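Local atomic coordinates of beta-fructofuranosidase (Bifidobacterium adolescentis, PDB entry 6NOB), a protein that probably hydrolyses terminal beta-D-fructofuranoside residues of sugars such as sucrose. Residues Arg401-Arg406 and Thr455-Met460. Residues are numbered along the deposited sequence; the frame is centred on the assembly and turned at random.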
ATOM      1  N   ARG A 401      11.419  -3.941  14.875  1.00 46.84           N
ATOM      2  CA  ARG A 401      10.651  -3.603  13.682  1.00 45.57           C
ATOM      3  C   ARG A 401       9.212  -3.262  14.059  1.00 43.53           C
ATOM      4  O   ARG A 401       8.525  -4.051  14.716  1.00 44.35           O
ATOM      5  CB  ARG A 401      10.696  -4.759  12.680  1.00 46.31           C
ATOM      6  CG  ARG A 401      12.096  -5.031  12.123  1.00 47.52           C
ATOM      7  CD  ARG A 401      12.169  -6.319  11.306  1.00 43.27           C
ATOM      8  NE  ARG A 401      12.007  -7.520  12.120  1.00 41.98           N
ATOM      9  CZ  ARG A 401      12.489  -8.716  11.795  1.00 47.43           C
ATOM     10  NH1 ARG A 401      13.165  -8.882  10.665  1.00 44.47           N
ATOM     11  NH2 ARG A 401      12.291  -9.752  12.599  1.00 48.64           N
ATOM     12  N   PHE A 402       8.759  -2.086  13.628  1.00 40.26           N
ATOM     13  CA  PHE A 402       7.489  -1.515  14.060  1.00 40.04           C
ATOM     14  C   PHE A 402       6.369  -1.908  13.102  1.00 41.39           C
ATOM     15  O   PHE A 402       6.497  -1.736  11.886  1.00 40.24           O
ATOM     16  CB  PHE A 402       7.615   0.008  14.139  1.00 39.79           C
ATOM     17  CG  PHE A 402       6.386   0.711  14.651  1.00 43.78           C
ATOM     18  CD1 PHE A 402       5.918   0.480  15.935  1.00 40.87           C
ATOM     19  CD2 PHE A 402       5.727   1.641  13.860  1.00 40.01           C
ATOM     20  CE1 PHE A 402       4.798   1.148  16.413  1.00 41.59           C
ATOM     21  CE2 PHE A 402       4.609   2.312  14.331  1.00 39.83           C
ATOM     22  CZ  PHE A 402       4.143   2.064  15.608  1.00 41.63           C
ATOM     23  N   GLN A 403       5.279  -2.436  13.658  1.00 43.47           N
ATOM     24  CA  GLN A 403       4.056  -2.765  12.919  1.00 43.40           C
ATOM     25  C   GLN A 403       4.358  -3.638  11.698  1.00 45.11           C
ATOM     26  O   GLN A 403       4.059  -3.300  10.550  1.00 38.11           O
ATOM     27  CB  GLN A 403       3.294  -1.491  12.534  1.00 38.78           C
ATOM     28  CG  GLN A 403       2.900  -0.644  13.749  1.00 43.69           C
ATOM     29  CD  GLN A 403       1.843   0.414  13.452  1.00 46.45           C
ATOM     30  OE1 GLN A 403       1.211   0.943  14.370  1.00 46.48           O
ATOM     31  NE2 GLN A 403       1.647   0.728  12.174  1.00 39.88           N
ATOM     32  N   GLN A 404       4.962  -4.788  11.979  1.00 45.86           N
ATOM     33  CA  GLN A 404       5.232  -5.772  10.945  1.00 40.59           C
ATOM     34  C   GLN A 404       3.941  -6.447  10.494  1.00 37.23           C
ATOM     35  O   GLN A 404       2.961  -6.526  11.240  1.00 42.22           O
ATOM     36  CB  GLN A 404       6.214  -6.820  11.463  1.00 40.11           C
ATOM     37  CG  GLN A 404       7.634  -6.323  11.585  1.00 41.43           C
ATOM     38  CD  GLN A 404       8.361  -6.338  10.257  1.00 41.92           C
ATOM     39  OE1 GLN A 404       8.172  -5.452   9.423  1.00 37.26           O
ATOM     40  NE2 GLN A 404       9.193  -7.355  10.050  1.00 36.99           N
ATOM     41  N   VAL A 405       3.948  -6.931   9.256  1.00 37.54           N
ATOM     42  CA  VAL A 405       2.825  -7.662   8.681  1.00 37.13           C
ATOM     43  C   VAL A 405       3.110  -9.151   8.829  1.00 39.26           C
ATOM     44  O   VAL A 405       4.146  -9.639   8.363  1.00 44.31           O
ATOM     45  CB  VAL A 405       2.604  -7.277   7.212  1.00 35.81           C
ATOM     46  CG1 VAL A 405       1.570  -8.188   6.574  1.00 35.99           C
ATOM     47  CG2 VAL A 405       2.179  -5.818   7.109  1.00 32.66           C
ATOM     48  N   ARG A 406       2.200  -9.873   9.479  1.00 35.92           N
ATOM     49  CA  ARG A 406       2.378 -11.288   9.778  1.00 38.54           C
ATOM     50  C   ARG A 406       1.488 -12.138   8.880  1.00 40.58           C
ATOM     51  O   ARG A 406       0.341 -11.773   8.602  1.00 39.41           O
ATOM     52  CB  ARG A 406       2.054 -11.576  11.248  1.00 37.89           C
ATOM     53  CG  ARG A 406       2.488 -12.944  11.729  1.00 41.62           C
ATOM     54  CD  ARG A 406       2.796 -12.946  13.221  1.00 38.24           C
ATOM     55  NE  ARG A 406       3.592 -14.110  13.599  1.00 37.00           N
ATOM     56  CZ  ARG A 406       4.919 -14.159  13.539  1.00 40.12           C
ATOM     57  NH1 ARG A 406       5.604 -13.103  13.119  1.00 36.02           N
ATOM     58  NH2 ARG A 406       5.564 -15.264  13.895  1.00 37.80           N
ATOM     59  N   THR A 455       5.668   2.647   3.973  1.00 43.21           N
ATOM     60  CA  THR A 455       5.580   3.772   4.890  1.00 43.72           C
ATOM     61  C   THR A 455       6.972   4.119   5.408  1.00 44.93           C
ATOM     62  O   THR A 455       7.857   3.262   5.490  1.00 44.47           O
ATOM     63  CB  THR A 455       4.631   3.464   6.054  1.00 39.60           C
ATOM     64  OG1 THR A 455       4.527   4.610   6.910  1.00 41.97           O
ATOM     65  CG2 THR A 455       5.113   2.266   6.855  1.00 31.65           C
ATOM     66  N   ASP A 456       7.160   5.392   5.749  1.00 43.79           N
ATOM     67  CA  ASP A 456       8.497   5.934   5.994  1.00 43.50           C
ATOM     68  C   ASP A 456       8.909   5.787   7.461  1.00 45.91           C
ATOM     69  O   ASP A 456       9.148   6.760   8.175  1.00 44.88           O
ATOM     70  CB  ASP A 456       8.562   7.392   5.554  1.00 44.56           C
ATOM     71  CG  ASP A 456       9.977   7.939   5.572  1.00 47.59           C
ATOM     72  OD1 ASP A 456      10.921   7.134   5.420  1.00 42.99           O
ATOM     73  OD2 ASP A 456      10.143   9.166   5.754  1.00 47.74           O
ATOM     74  N   PHE A 457       9.012   4.539   7.905  1.00 43.39           N
ATOM     75  CA  PHE A 457       9.626   4.276   9.203  1.00 45.53           C
ATOM     76  C   PHE A 457      11.126   4.588   9.202  1.00 46.39           C
ATOM     77  O   PHE A 457      11.638   5.085  10.213  1.00 50.37           O
ATOM     78  CB  PHE A 457       9.374   2.830   9.639  1.00 46.39           C
ATOM     79  CG  PHE A 457       7.930   2.528   9.940  1.00 47.43           C
ATOM     80  CD1 PHE A 457       7.067   3.530  10.352  1.00 47.24           C
ATOM     81  CD2 PHE A 457       7.437   1.238   9.813  1.00 45.13           C
ATOM     82  CE1 PHE A 457       5.737   3.253  10.628  1.00 43.72           C
ATOM     83  CE2 PHE A 457       6.109   0.955  10.088  1.00 39.54           C
ATOM     84  CZ  PHE A 457       5.260   1.963  10.495  1.00 40.19           C
ATOM     85  N   PRO A 458      11.873   4.320   8.122  1.00 45.41           N
ATOM     86  CA  PRO A 458      13.286   4.737   8.089  1.00 48.55           C
ATOM     87  C   PRO A 458      13.506   6.244   8.075  1.00 47.93           C
ATOM     88  O   PRO A 458      14.665   6.676   8.087  1.00 54.10           O
ATOM     89  CB  PRO A 458      13.808   4.104   6.787  1.00 43.34           C
ATOM     90  CG  PRO A 458      12.913   2.944   6.550  1.00 40.29           C
ATOM     91  CD  PRO A 458      11.566   3.400   7.008  1.00 41.00           C
ATOM     92  N   GLU A 459      12.445   7.053   8.039  1.00 46.59           N
ATOM     93  CA  GLU A 459      12.555   8.512   8.057  1.00 48.10           C
ATOM     94  C   GLU A 459      13.424   9.018   6.906  1.00 48.93           C
ATOM     95  O   GLU A 459      14.311   9.855   7.085  1.00 52.27           O
ATOM     96  CB  GLU A 459      13.087   9.008   9.405  1.00 43.80           C
ATOM     97  CG  GLU A 459      12.372   8.403  10.595  1.00 45.26           C
ATOM     98  CD  GLU A 459      12.741   9.071  11.907  1.00 55.70           C
ATOM     99  OE1 GLU A 459      13.580   9.999  11.899  1.00 59.41           O
ATOM    100  OE2 GLU A 459      12.182   8.664  12.948  1.00 55.30           O
ATOM    101  N   MET A 460      13.163   8.493   5.711  1.00 48.46           N
ATOM    102  CA  MET A 460      13.911   8.872   4.522  1.00 47.73           C
ATOM    103  C   MET A 460      13.225   9.957   3.702  1.00 48.08           C
ATOM    104  O   MET A 460      13.823  10.454   2.741  1.00 49.79           O
ATOM    105  CB  MET A 460      14.156   7.640   3.642  1.00 49.28           C
ATOM    106  CG  MET A 460      15.249   6.726   4.167  1.00 47.62           C
ATOM    107  SD  MET A 460      16.886   7.453   3.968  1.00 48.17           S
ATOM    108  CE  MET A 460      17.878   6.323   4.937  1.00 48.65           C
TER
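Two loops of the five-bladed beta-propeller typical of family 32 meet where F402 and F457 touch: one leads from strand 385-396 into strand 405-415, the other follows strand 448-454. The rings make an offset edge-to-face pair, centroids 5.2 Å apart and planes at 70°. F402 is the edge partner; its CD2 stands 3.4 Å from CZ of F457, over the rim of that ring rather than its middle. CG of F402 is anti to the backbone N (chi1 -177°) and beside the carbonyl carbon, which brings ring edge and backbone O up to the same face of F457; O of F402 comes within 3.3 Å of CE2 of F457. On the other face of F457 lies CG2 of T455, while CG of Q403 covers the centre of one face of F402. At the ring's edge, NE2 of Q403 is 4.2 Å from CZ of F457, its amide plane nearly perpendicular to the ring. F457 is the second residue of a type I turn from D456 to E459, and N of M460 donates a hydrogen bond to OD1 of D456 (2.6 Å). Apolar contacts thus restrain F457 from both faces, while OE1 of Q403 is satisfied by N of H394, not by F457.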